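Local coordinates for protein guanidinopropionase (Pseudomonas aeruginosa, PDB 3NIQ) that hydrolyses 3-guanidinopropanoate to beta-alanine and urea as a homohexameric, manganese-dependent member of the arginase family, at residues H5-D10 with M68-H73; L35-I40 with E305-L310; D97-L102 with N161-G166; L217-T222 with S262-Q267. All coordinates share one frame; numbering follows the deposited sequence.

Contact 1: residues H5-D10 with M68-H73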
loop_
_atom_site.group_PDB
_atom_site.type_symbol
_atom_site.label_atom_id
_atom_site.label_comp_id
_atom_site.label_asym_id
_atom_site.label_seq_id
_atom_site.Cartn_x
_atom_site.Cartn_y
_atom_site.Cartn_z
ATOM N N HIS A 5 -28.724 -26.784 13.962
ATOM C CA HIS A 5 -27.548 -26.031 14.401
ATOM C C HIS A 5 -27.503 -24.716 13.625
ATOM O O HIS A 5 -28.028 -24.646 12.519
ATOM C CB HIS A 5 -26.283 -26.843 14.139
ATOM C CG HIS A 5 -26.197 -28.105 14.947
ATOM N ND1 HIS A 5 -25.080 -28.914 14.943
ATOM C CD2 HIS A 5 -27.079 -28.687 15.798
ATOM C CE1 HIS A 5 -25.278 -29.944 15.751
ATOM N NE2 HIS A 5 -26.486 -29.832 16.278
ATOM N N PRO A 6 -26.899 -23.661 14.202
ATOM C CA PRO A 6 -26.652 -22.479 13.359
ATOM C C PRO A 6 -25.803 -22.872 12.149
ATOM O O PRO A 6 -25.009 -23.804 12.231
ATOM C CB PRO A 6 -25.868 -21.546 14.285
ATOM C CG PRO A 6 -26.321 -21.953 15.678
ATOM C CD PRO A 6 -26.444 -23.460 15.594
ATOM N N GLN A 7 -26.022 -22.207 11.022
ATOM C CA GLN A 7 -25.248 -22.470 9.819
ATOM C C GLN A 7 -24.819 -21.112 9.258
ATOM O O GLN A 7 -25.539 -20.123 9.424
ATOM C CB GLN A 7 -26.078 -23.227 8.754
ATOM C CG GLN A 7 -26.548 -24.655 9.125
ATOM C CD GLN A 7 -25.430 -25.689 9.179
ATOM O OE1 GLN A 7 -24.451 -25.620 8.444
ATOM N NE2 GLN A 7 -25.585 -26.666 10.054
ATOM N N PRO A 8 -23.651 -21.065 8.594
ATOM C CA PRO A 8 -23.187 -19.849 7.928
ATOM C C PRO A 8 -24.185 -19.432 6.856
ATOM O O PRO A 8 -24.941 -20.280 6.388
ATOM C CB PRO A 8 -21.894 -20.298 7.221
ATOM C CG PRO A 8 -21.471 -21.547 7.911
ATOM C CD PRO A 8 -22.744 -22.208 8.361
ATOM N N LEU A 9 -24.171 -18.164 6.448
ATOM C CA LEU A 9 -24.967 -17.739 5.295
ATOM C C LEU A 9 -24.684 -18.659 4.102
ATOM O O LEU A 9 -23.536 -19.021 3.837
ATOM C CB LEU A 9 -24.687 -16.271 4.934
ATOM C CG LEU A 9 -25.120 -15.167 5.916
ATOM C CD1 LEU A 9 -24.635 -13.760 5.471
ATOM C CD2 LEU A 9 -26.633 -15.163 6.125
ATOM N N ASP A 10 -25.733 -19.063 3.395
ATOM C CA ASP A 10 -25.565 -19.958 2.253
ATOM C C ASP A 10 -24.951 -19.233 1.036
ATOM O O ASP A 10 -25.595 -18.366 0.430
ATOM C CB ASP A 10 -26.910 -20.587 1.889
ATOM C CG ASP A 10 -26.774 -21.765 0.932
ATOM O OD1 ASP A 10 -25.640 -22.139 0.541
ATOM O OD2 ASP A 10 -27.832 -22.320 0.579
ATOM N N MET A 68 -14.200 -18.678 4.184
ATOM C CA MET A 68 -14.207 -20.061 4.665
ATOM C C MET A 68 -15.481 -20.776 4.240
ATOM O O MET A 68 -16.562 -20.170 4.197
ATOM C CB MET A 68 -14.079 -20.112 6.178
ATOM C CG MET A 68 -12.752 -19.527 6.740
ATOM S SD MET A 68 -11.339 -20.479 6.170
ATOM C CE MET A 68 -10.715 -19.505 4.790
ATOM N N ARG A 69 -15.348 -22.067 3.936
ATOM C CA ARG A 69 -16.492 -22.867 3.504
ATOM C C ARG A 69 -16.955 -23.805 4.634
ATOM O O ARG A 69 -16.489 -23.686 5.778
ATOM C CB ARG A 69 -16.161 -23.579 2.178
ATOM C CG ARG A 69 -15.716 -22.573 1.101
ATOM C CD ARG A 69 -15.602 -23.145 -0.311
ATOM N NE ARG A 69 -14.988 -22.182 -1.243
ATOM C CZ ARG A 69 -13.672 -21.956 -1.315
ATOM N NH1 ARG A 69 -12.840 -22.627 -0.516
ATOM N NH2 ARG A 69 -13.174 -21.078 -2.192
ATOM N N LYS A 70 -17.871 -24.720 4.339
ATOM C CA LYS A 70 -18.523 -25.487 5.397
ATOM C C LYS A 70 -17.795 -26.754 5.824
ATOM O O LYS A 70 -18.029 -27.268 6.921
ATOM C CB LYS A 70 -19.960 -25.826 4.992
ATOM C CG LYS A 70 -20.885 -24.606 4.915
ATOM C CD LYS A 70 -22.372 -24.983 4.821
ATOM C CE LYS A 70 -22.722 -25.702 3.524
ATOM N NZ LYS A 70 -24.187 -25.539 3.218
ATOM N N VAL A 71 -16.928 -27.276 4.969
ATOM C CA VAL A 71 -16.354 -28.593 5.226
ATOM C C VAL A 71 -14.845 -28.626 5.002
ATOM O O VAL A 71 -14.344 -28.121 3.995
ATOM C CB VAL A 71 -17.054 -29.695 4.373
ATOM C CG1 VAL A 71 -16.407 -31.059 4.598
ATOM C CG2 VAL A 71 -18.555 -29.753 4.690
ATOM N N HIS A 72 -14.135 -29.238 5.948
ATOM C CA HIS A 72 -12.702 -29.394 5.835
ATOM C C HIS A 72 -12.349 -30.423 4.761
ATOM O O HIS A 72 -12.911 -31.519 4.752
ATOM C CB HIS A 72 -12.114 -29.796 7.192
ATOM C CG HIS A 72 -10.649 -29.547 7.288
ATOM N ND1 HIS A 72 -9.727 -30.274 6.568
ATOM C CD2 HIS A 72 -9.947 -28.625 7.988
ATOM C CE1 HIS A 72 -8.514 -29.822 6.835
ATOM N NE2 HIS A 72 -8.620 -28.814 7.686
ATOM N N HIS A 73 -11.413 -30.097 3.863
ATOM C CA HIS A 73 -11.240 -30.921 2.649
ATOM C C HIS A 73 -10.398 -32.163 2.914
ATOM O O HIS A 73 -10.409 -33.104 2.125
ATOM C CB HIS A 73 -10.715 -30.117 1.431
ATOM C CG HIS A 73 -9.227 -29.915 1.412
ATOM N ND1 HIS A 73 -8.593 -28.962 2.181
ATOM C CD2 HIS A 73 -8.250 -30.529 0.699
ATOM C CE1 HIS A 73 -7.292 -29.007 1.959
ATOM N NE2 HIS A 73 -7.055 -29.950 1.064
#

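Contact 2: residues L35-I40 with E305-L310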
loop_
_atom_site.group_PDB
_atom_site.type_symbol
_atom_site.label_atom_id
_atom_site.label_comp_id
_atom_site.label_asym_id
_atom_site.label_seq_id
_atom_site.Cartn_x
_atom_site.Cartn_y
_atom_site.Cartn_z
ATOM N N LEU A 35 -24.708 -22.157 22.627
ATOM C CA LEU A 35 -23.646 -22.705 21.761
ATOM C C LEU A 35 -22.771 -23.765 22.429
ATOM O O LEU A 35 -22.614 -23.764 23.644
ATOM C CB LEU A 35 -22.724 -21.565 21.283
ATOM C CG LEU A 35 -23.410 -20.424 20.542
ATOM C CD1 LEU A 35 -22.454 -19.252 20.341
ATOM C CD2 LEU A 35 -23.959 -20.946 19.232
ATOM N N GLN A 36 -22.173 -24.640 21.619
ATOM C CA GLN A 36 -21.202 -25.615 22.111
ATOM C C GLN A 36 -19.773 -25.143 21.873
ATOM O O GLN A 36 -18.862 -25.465 22.650
ATOM C CB GLN A 36 -21.422 -26.987 21.470
ATOM C CG GLN A 36 -22.740 -27.656 21.894
ATOM C CD GLN A 36 -23.011 -28.870 21.046
ATOM O OE1 GLN A 36 -23.552 -28.756 19.960
ATOM N NE2 GLN A 36 -22.569 -30.029 21.503
ATOM N N VAL A 37 -19.587 -24.372 20.799
ATOM C CA VAL A 37 -18.310 -23.699 20.526
ATOM C C VAL A 37 -18.638 -22.229 20.236
ATOM O O VAL A 37 -19.396 -21.922 19.306
ATOM C CB VAL A 37 -17.555 -24.351 19.337
ATOM C CG1 VAL A 37 -16.288 -23.557 18.960
ATOM C CG2 VAL A 37 -17.206 -25.806 19.637
ATOM N N GLY A 38 -18.066 -21.330 21.029
ATOM C CA GLY A 38 -18.258 -19.882 20.851
ATOM C C GLY A 38 -17.079 -19.221 20.173
ATOM O O GLY A 38 -15.938 -19.409 20.597
ATOM N N LEU A 39 -17.354 -18.463 19.115
ATOM C CA LEU A 39 -16.330 -17.727 18.388
ATOM C C LEU A 39 -16.307 -16.318 18.919
ATOM O O LEU A 39 -17.297 -15.597 18.846
ATOM C CB LEU A 39 -16.571 -17.734 16.868
ATOM C CG LEU A 39 -16.942 -19.074 16.221
ATOM C CD1 LEU A 39 -17.019 -18.941 14.680
ATOM C CD2 LEU A 39 -15.999 -20.214 16.620
ATOM N N ILE A 40 -15.182 -15.953 19.516
ATOM C CA ILE A 40 -15.119 -14.730 20.301
ATOM C C ILE A 40 -13.961 -13.857 19.878
ATOM O O ILE A 40 -12.835 -14.340 19.697
ATOM C CB ILE A 40 -14.954 -15.053 21.818
ATOM C CG1 ILE A 40 -16.098 -15.954 22.318
ATOM C CG2 ILE A 40 -14.919 -13.742 22.639
ATOM C CD1 ILE A 40 -15.633 -16.960 23.465
ATOM N N GLU A 305 -9.388 -24.162 10.895
ATOM C CA GLU A 305 -8.690 -25.434 11.134
ATOM C C GLU A 305 -8.938 -25.879 12.588
ATOM O O GLU A 305 -9.233 -27.040 12.847
ATOM C CB GLU A 305 -7.180 -25.318 10.911
ATOM C CG GLU A 305 -6.741 -24.873 9.517
ATOM C CD GLU A 305 -6.768 -26.005 8.514
ATOM O OE1 GLU A 305 -6.818 -27.185 8.936
ATOM O OE2 GLU A 305 -6.752 -25.709 7.302
ATOM N N LEU A 306 -8.808 -24.932 13.513
ATOM C CA LEU A 306 -8.995 -25.179 14.949
ATOM C C LEU A 306 -10.447 -25.477 15.311
ATOM O O LEU A 306 -10.713 -26.307 16.192
ATOM C CB LEU A 306 -8.516 -23.977 15.760
ATOM C CG LEU A 306 -7.014 -23.753 15.794
ATOM C CD1 LEU A 306 -6.725 -22.343 16.327
ATOM C CD2 LEU A 306 -6.302 -24.817 16.616
ATOM N N LEU A 307 -11.380 -24.797 14.633
ATOM C CA LEU A 307 -12.802 -25.007 14.858
ATOM C C LEU A 307 -13.172 -26.467 14.600
ATOM O O LEU A 307 -13.933 -27.071 15.348
ATOM C CB LEU A 307 -13.646 -24.089 13.958
ATOM C CG LEU A 307 -15.142 -24.400 13.819
ATOM C CD1 LEU A 307 -15.848 -24.407 15.182
ATOM C CD2 LEU A 307 -15.829 -23.393 12.896
ATOM N N CYS A 308 -12.636 -27.021 13.528
ATOM C CA CYS A 308 -12.963 -28.390 13.168
ATOM C C CYS A 308 -12.580 -29.336 14.293
ATOM O O CYS A 308 -13.314 -30.275 14.594
ATOM C CB CYS A 308 -12.287 -28.788 11.856
ATOM S SG CYS A 308 -13.008 -27.916 10.424
ATOM N N LEU A 309 -11.439 -29.083 14.920
ATOM C CA LEU A 309 -10.975 -29.944 16.006
ATOM C C LEU A 309 -11.743 -29.724 17.294
ATOM O O LEU A 309 -12.052 -30.683 18.004
ATOM C CB LEU A 309 -9.479 -29.767 16.240
ATOM C CG LEU A 309 -8.573 -29.962 15.028
ATOM C CD1 LEU A 309 -7.116 -29.888 15.456
ATOM C CD2 LEU A 309 -8.875 -31.300 14.328
ATOM N N LEU A 310 -12.075 -28.474 17.594
ATOM C CA LEU A 310 -12.887 -28.203 18.772
ATOM C C LEU A 310 -14.303 -28.761 18.621
ATOM O O LEU A 310 -14.889 -29.235 19.591
ATOM C CB LEU A 310 -12.974 -26.702 19.057
ATOM C CG LEU A 310 -11.674 -26.003 19.453
ATOM C CD1 LEU A 310 -11.879 -24.486 19.382
ATOM C CD2 LEU A 310 -11.289 -26.415 20.890
#

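Contact 3: residues D97-L102 with N161-G166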
loop_
_atom_site.group_PDB
_atom_site.type_symbol
_atom_site.label_atom_id
_atom_site.label_comp_id
_atom_site.label_asym_id
_atom_site.label_seq_id
_atom_site.Cartn_x
_atom_site.Cartn_y
_atom_site.Cartn_z
ATOM N N ASP A 97 -7.052 1.165 30.201
ATOM C CA ASP A 97 -6.777 0.609 31.527
ATOM C C ASP A 97 -6.602 -0.897 31.413
ATOM O O ASP A 97 -7.581 -1.639 31.274
ATOM C CB ASP A 97 -7.957 0.934 32.461
ATOM C CG ASP A 97 -7.739 0.454 33.890
ATOM O OD1 ASP A 97 -6.856 -0.409 34.140
ATOM O OD2 ASP A 97 -8.469 0.949 34.777
ATOM N N LEU A 98 -5.352 -1.324 31.473
ATOM C CA LEU A 98 -4.939 -2.697 31.273
ATOM C C LEU A 98 -5.522 -3.629 32.341
ATOM O O LEU A 98 -6.052 -4.697 32.027
ATOM C CB LEU A 98 -3.410 -2.743 31.293
ATOM C CG LEU A 98 -2.654 -4.032 30.978
ATOM C CD1 LEU A 98 -1.200 -3.691 30.659
ATOM C CD2 LEU A 98 -2.688 -4.991 32.154
ATOM N N LEU A 99 -5.436 -3.201 33.595
ATOM C CA LEU A 99 -5.926 -4.006 34.716
ATOM C C LEU A 99 -7.437 -4.155 34.670
ATOM O O LEU A 99 -7.973 -5.234 34.925
ATOM C CB LEU A 99 -5.478 -3.414 36.051
ATOM C CG LEU A 99 -3.984 -3.409 36.397
ATOM C CD1 LEU A 99 -3.798 -2.908 37.831
ATOM C CD2 LEU A 99 -3.300 -4.774 36.227
ATOM N N ASP A 100 -8.130 -3.085 34.297
ATOM C CA ASP A 100 -9.568 -3.178 34.096
ATOM C C ASP A 100 -9.951 -4.153 32.950
ATOM O O ASP A 100 -10.928 -4.905 33.078
ATOM C CB ASP A 100 -10.169 -1.801 33.852
ATOM C CG ASP A 100 -11.680 -1.829 33.795
ATOM O OD1 ASP A 100 -12.289 -2.346 34.751
ATOM O OD2 ASP A 100 -12.258 -1.331 32.802
ATOM N N SER A 101 -9.193 -4.145 31.846
ATOM C CA SER A 101 -9.478 -5.071 30.731
ATOM C C SER A 101 -9.295 -6.525 31.137
ATOM O O SER A 101 -10.144 -7.362 30.842
ATOM C CB SER A 101 -8.633 -4.758 29.502
ATOM O OG SER A 101 -9.087 -3.575 28.891
ATOM N N LEU A 102 -8.215 -6.801 31.865
ATOM C CA LEU A 102 -7.937 -8.125 32.416
ATOM C C LEU A 102 -9.103 -8.627 33.245
ATOM O O LEU A 102 -9.546 -9.784 33.082
ATOM C CB LEU A 102 -6.697 -8.094 33.304
ATOM C CG LEU A 102 -5.302 -8.198 32.715
ATOM C CD1 LEU A 102 -4.280 -8.144 33.854
ATOM C CD2 LEU A 102 -5.130 -9.498 31.873
ATOM N N ASN A 161 5.972 -4.162 35.981
ATOM C CA ASN A 161 4.757 -4.431 35.231
ATOM C C ASN A 161 4.760 -5.908 34.827
ATOM O O ASN A 161 5.555 -6.329 33.970
ATOM C CB ASN A 161 4.674 -3.508 34.012
ATOM C CG ASN A 161 4.661 -2.040 34.400
ATOM O OD1 ASN A 161 3.653 -1.528 34.866
ATOM N ND2 ASN A 161 5.787 -1.359 34.207
ATOM N N PRO A 162 3.909 -6.714 35.479
ATOM C CA PRO A 162 3.967 -8.158 35.271
ATOM C C PRO A 162 3.064 -8.645 34.136
ATOM O O PRO A 162 3.018 -9.847 33.863
ATOM C CB PRO A 162 3.478 -8.715 36.618
ATOM C CG PRO A 162 2.553 -7.681 37.149
ATOM C CD PRO A 162 2.988 -6.341 36.572
ATOM N N TYR A 163 2.361 -7.718 33.487
ATOM C CA TYR A 163 1.389 -8.074 32.466
ATOM C C TYR A 163 1.677 -7.408 31.129
ATOM O O TYR A 163 1.415 -6.224 30.957
ATOM C CB TYR A 163 -0.016 -7.711 32.933
ATOM C CG TYR A 163 -0.374 -8.352 34.251
ATOM C CD1 TYR A 163 -0.358 -9.742 34.385
ATOM C CD2 TYR A 163 -0.724 -7.573 35.368
ATOM C CE1 TYR A 163 -0.684 -10.346 35.573
ATOM C CE2 TYR A 163 -1.063 -8.185 36.589
ATOM C CZ TYR A 163 -1.035 -9.575 36.669
ATOM O OH TYR A 163 -1.349 -10.218 37.842
ATOM N N THR A 164 2.246 -8.172 30.199
ATOM C CA THR A 164 2.434 -7.714 28.822
ATOM C C THR A 164 2.183 -8.925 27.946
ATOM O O THR A 164 2.072 -10.048 28.447
ATOM C CB THR A 164 3.875 -7.241 28.533
ATOM O OG1 THR A 164 4.733 -8.382 28.494
ATOM C CG2 THR A 164 4.379 -6.244 29.602
ATOM N N HIS A 165 2.105 -8.705 26.641
ATOM C CA HIS A 165 1.943 -9.816 25.712
ATOM C C HIS A 165 3.143 -10.774 25.765
ATOM O O HIS A 165 3.093 -11.858 25.207
ATOM C CB HIS A 165 1.681 -9.308 24.286
ATOM C CG HIS A 165 2.829 -8.566 23.674
ATOM N ND1 HIS A 165 2.944 -8.368 22.311
ATOM C CD2 HIS A 165 3.908 -7.965 24.235
ATOM C CE1 HIS A 165 4.041 -7.672 22.064
ATOM N NE2 HIS A 165 4.647 -7.422 23.215
ATOM N N GLY A 166 4.205 -10.369 26.460
ATOM C CA GLY A 166 5.385 -11.214 26.619
ATOM C C GLY A 166 5.466 -11.949 27.954
ATOM O O GLY A 166 6.413 -12.683 28.181
#

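Contact 4: residues L217-T222 with S262-Q267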
loop_
_atom_site.group_PDB
_atom_site.type_symbol
_atom_site.label_atom_id
_atom_site.label_comp_id
_atom_site.label_asym_id
_atom_site.label_seq_id
_atom_site.Cartn_x
_atom_site.Cartn_y
_atom_site.Cartn_z
ATOM N N LEU A 217 13.739 -31.783 12.991
ATOM C CA LEU A 217 12.748 -32.867 13.167
ATOM C C LEU A 217 11.797 -33.083 11.995
ATOM O O LEU A 217 11.386 -34.222 11.708
ATOM C CB LEU A 217 11.917 -32.638 14.443
ATOM C CG LEU A 217 12.644 -32.758 15.778
ATOM C CD1 LEU A 217 11.761 -32.252 16.918
ATOM C CD2 LEU A 217 13.098 -34.222 16.062
ATOM N N GLY A 218 11.422 -31.995 11.323
ATOM C CA GLY A 218 10.345 -32.065 10.347
ATOM C C GLY A 218 8.995 -32.130 11.061
ATOM O O GLY A 218 8.919 -32.335 12.285
ATOM N N VAL A 219 7.933 -31.972 10.281
ATOM C CA VAL A 219 6.561 -31.854 10.788
ATOM C C VAL A 219 6.091 -33.083 11.565
ATOM O O VAL A 219 5.609 -32.965 12.691
ATOM C CB VAL A 219 5.575 -31.558 9.614
ATOM C CG1 VAL A 219 4.107 -31.720 10.048
ATOM C CG2 VAL A 219 5.815 -30.143 9.070
ATOM N N GLU A 220 6.236 -34.260 10.960
ATOM C CA GLU A 220 5.784 -35.499 11.578
ATOM C C GLU A 220 6.367 -35.751 12.973
ATOM O O GLU A 220 5.641 -36.104 13.894
ATOM C CB GLU A 220 6.044 -36.697 10.646
ATOM C CG GLU A 220 5.800 -38.065 11.304
ATOM C CD GLU A 220 5.661 -39.205 10.285
ATOM O OE1 GLU A 220 5.224 -38.949 9.139
ATOM O OE2 GLU A 220 5.972 -40.361 10.639
ATOM N N ALA A 221 7.675 -35.591 13.122
ATOM C CA ALA A 221 8.318 -35.849 14.394
ATOM C C ALA A 221 8.007 -34.748 15.415
ATOM O O ALA A 221 7.856 -35.017 16.618
ATOM C CB ALA A 221 9.826 -36.022 14.192
ATOM N N THR A 222 7.850 -33.523 14.952
ATOM C CA THR A 222 7.484 -32.426 15.824
ATOM C C THR A 222 6.109 -32.700 16.437
ATOM O O THR A 222 5.893 -32.580 17.596
ATOM C CB THR A 222 7.474 -31.084 15.049
ATOM O OG1 THR A 222 8.796 -30.675 14.780
ATOM C CG2 THR A 222 6.834 -30.033 15.816
ATOM N N SER A 262 2.616 -21.197 6.124
ATOM C CA SER A 262 1.189 -21.436 6.388
ATOM C C SER A 262 0.915 -22.927 6.201
ATOM O O SER A 262 0.200 -23.566 6.978
ATOM C CB SER A 262 0.319 -20.639 5.402
ATOM O OG SER A 262 0.362 -19.258 5.685
ATOM N N LEU A 263 1.506 -23.493 5.167
ATOM C CA LEU A 263 1.338 -24.923 4.919
ATOM C C LEU A 263 1.777 -25.794 6.126
ATOM O O LEU A 263 1.055 -26.691 6.559
ATOM C CB LEU A 263 2.121 -25.307 3.662
ATOM C CG LEU A 263 2.299 -26.805 3.458
ATOM C CD1 LEU A 263 0.977 -27.445 3.045
ATOM C CD2 LEU A 263 3.386 -27.054 2.412
ATOM N N GLN A 264 2.963 -25.517 6.658
ATOM C CA GLN A 264 3.442 -26.219 7.854
ATOM C C GLN A 264 2.502 -26.041 9.059
ATOM O O GLN A 264 2.240 -26.999 9.785
ATOM C CB GLN A 264 4.855 -25.764 8.204
ATOM C CG GLN A 264 5.927 -26.372 7.317
ATOM C CD GLN A 264 7.244 -25.667 7.475
ATOM O OE1 GLN A 264 7.313 -24.508 7.923
ATOM N NE2 GLN A 264 8.314 -26.362 7.117
ATOM N N ALA A 265 1.989 -24.827 9.254
ATOM C CA ALA A 265 1.047 -24.558 10.358
ATOM C C ALA A 265 -0.250 -25.360 10.237
ATOM O O ALA A 265 -0.761 -25.892 11.231
ATOM C CB ALA A 265 0.750 -23.052 10.481
ATOM N N GLN A 266 -0.775 -25.464 9.022
ATOM C CA GLN A 266 -1.978 -26.255 8.777
ATOM C C GLN A 266 -1.704 -27.729 9.067
ATOM O O GLN A 266 -2.513 -28.403 9.699
ATOM C CB GLN A 266 -2.462 -26.085 7.333
ATOM C CG GLN A 266 -3.164 -24.751 7.042
ATOM C CD GLN A 266 -3.567 -24.632 5.582
ATOM O OE1 GLN A 266 -2.729 -24.736 4.695
ATOM N NE2 GLN A 266 -4.857 -24.403 5.329
ATOM N N GLN A 267 -0.566 -28.229 8.604
ATOM C CA GLN A 267 -0.222 -29.638 8.835
ATOM C C GLN A 267 -0.066 -29.917 10.333
ATOM O O GLN A 267 -0.522 -30.939 10.839
ATOM C CB GLN A 267 1.078 -30.019 8.114
ATOM C CG GLN A 267 0.993 -29.931 6.575
ATOM C CD GLN A 267 2.360 -30.091 5.894
ATOM O OE1 GLN A 267 3.389 -29.603 6.385
ATOM N NE2 GLN A 267 2.367 -30.749 4.747
#

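Contact 1: residues H5-D10 with M68-H73
Lys70 stretches its aliphatic chain past Pro8 and Gln7, joining the N-terminal arm of this arginase-fold subunit to the loop that follows helix 57-64. Neither segment forms regular secondary structure, and no hydrogen bond crosses between them, so this is a light surface contact made mainly by aliphatic carbons. The CB of Lys70 and that of Pro8 both point toward the opposite segment, and the two residues meet CG to CG: Lys70 CG lies 4.3 Å from Pro8 CG, at the outer corner of the proline ring. Beyond this point the lysine turns. The rotation about its CG-CD bond (chi3 -66°) bends the chain, and the tip then runs on toward Asp10 instead of continuing straight out. Gln7 brings its amide oxygen to the flank of the lysine, with OE1 4.2 Å from Lys70 CD, a loose approach of oxygen to methylene. Tyr80 of helix 79-82 covers Gln7 and Pro8 as well, which ties the arm to a second part of the fold. The 68-73 loop also belongs to a subunit interface: Arg69 forms a salt bridge with Glu256 of a second subunit, and Tyr193 of that subunit packs on Lys70. At the far end of the lysine, NZ stops 4.6 Å from Asp10 OD1, beyond salt-bridge distance, where the opposite charges may still attract weakly.

Contact 2: residues L35-I40 with E305-L310
Val37 receives Leu307 and Leu310 where helix 294-317, the C-terminal helix, lies over the parallel sheet of the arginase fold. The short segments run nearly antiparallel, with 157° between strand 37-40 and helix 305-310 and a closest approach of their axes of 10.1 Å, the usual layering of a helix on a sheet in an alpha/beta protein. At the start of the helical segment, Glu305 turns to other neighbours, forming a salt bridge with Arg270 and taking a hydrogen bond from Gln266. Leu306 serves the sheet further along, packing on Ala280 and Val282 of strand 277-283. Leu307 is the first to meet strand 37-40. Its CG stands opposite the backbone N (chi1 166°), and from there CD1 reaches Val37 CG1 at 3.9 Å, the two side chains crossing obliquely. The same methyl also comes within 4.4 Å of Leu39 CD2, so one branch of Leu307 bridges two strand residues that face the same side of the sheet. Leu120 of strand 118-123 and Val85 of strand 85-90 line the place where it sits. Leu309 turns to Leu277 of strand 277-283. One helical turn on from Leu306, the Leu310 N donates to Leu306 O at 2.9 Å, and Leu310 closes the contact beside the second branch of Val37. Here Val37 CG2 lies 4.4 Å from Leu310 CB and rests 4.1 Å from the Leu310 carbonyl O.

Contact 3: residues D97-L102 with N161-G166
Both faces of the Tyr163 ring are covered close at hand, one by Leu102 from the opposite segment and the other by the tyrosine's own neighbour, Pro162. Leu102 CD1 stands 4.0 Å from the ring centroid and 16° off the normal, a CH-pi contact over the face and displaced toward the rim. Pro162 CG sits 3.6 Å above the plane of the Tyr163 ring on the opposite side, also toward the rim, so the ring lies between the two. Leu99 comes obliquely, its CD2 3.9 Å from Tyr163 CD2. Leu98 works nearer the backbone: its CG is placed anti to the backbone N (chi1 -174°), which sends the two methyls out to the loop, CD2 to Tyr163 CB at 3.9 Å and CD1 to the Tyr163 carbonyl O at 3.7 Å. These three leucines all belong to the first turns of helix 98-114, while one tyrosine supplies almost the whole opposing surface. Asp97 fixes the start of that helix as its N-cap, with OD1 accepting from Asp100 N at 3.0 Å along a nearly straight line but from above the carboxylate plane. Ile96 of a third subunit packs against Leu98 and Thr164, so the contact borders an interface of the hexamer. The Tyr163 side chain is about 14 Å from a manganese ion, away from its ligands. Helix 98-114 thus meets the long loop after strand 142-147, which earlier on carries the manganese ligands Asp148, His150 and Asp152 of the alpha/beta arginase fold.

Contact 4: residues L217-T222 with S262-Q267
Val219 sets its two methyls against Gln267, with CG2 also touching Gln264, residues one turn apart on helix 262-270. CG1, placed anti to the backbone N (chi1 168°), lies 4.0 Å from Gln267 CB, while CG2 comes within 3.7 Å of Gln267 OE1 and 4.2 Å of Gln264 CG. The valine crosses Gln267 at about a right angle and Gln264 more slantwise, and both glutamine chains are extended beyond CG. Gln264 spends its own amide oxygen on the helix start, accepting from Thr261 N. Across the contact, the helix is kinked just after Gly218 (phi 76°), where the N atoms of Val219 and Glu220 have no bond to the turn before. Gly218 O is gripped twice, by Thr222 N at 3.1 Å and by Thr222 OG1 at 3.0 Å, the hydroxyl meeting it from above the carbonyl plane. Phe214 fills in beside Val219 and Gln264, and Leu268 beside Val219. Val215 of a second subunit lies on Leu263 and Gln267. The arrangement is a helix-to-helix contact on the surface of the alpha/beta arginase fold, joining two helices that lead into strands 235-240 and 277-283 of its parallel sheet.

From the N terminus, the 5-10 arm meets the loop at 68-73 in contact 1, closing a loop that already contains strand 37-42. That strand opens contact 2, which closes only at the C-terminal helix, so contacts 1 and 2 cross along the chain. They also touch, through a probable hydrogen bond from His72 to Glu305. Contacts 3 and 4 follow one another inside the long loop closed by contact 2, and lie on opposite sides of the chain's centre. Contact 3 ties helix 98-114 to the loop beyond the manganese ligands; contact 4 joins helices 211-230 and 262-270. Gln266 links contact 4 to contact 2 through Glu305, and contacts 1 and 4 both touch the second subunit.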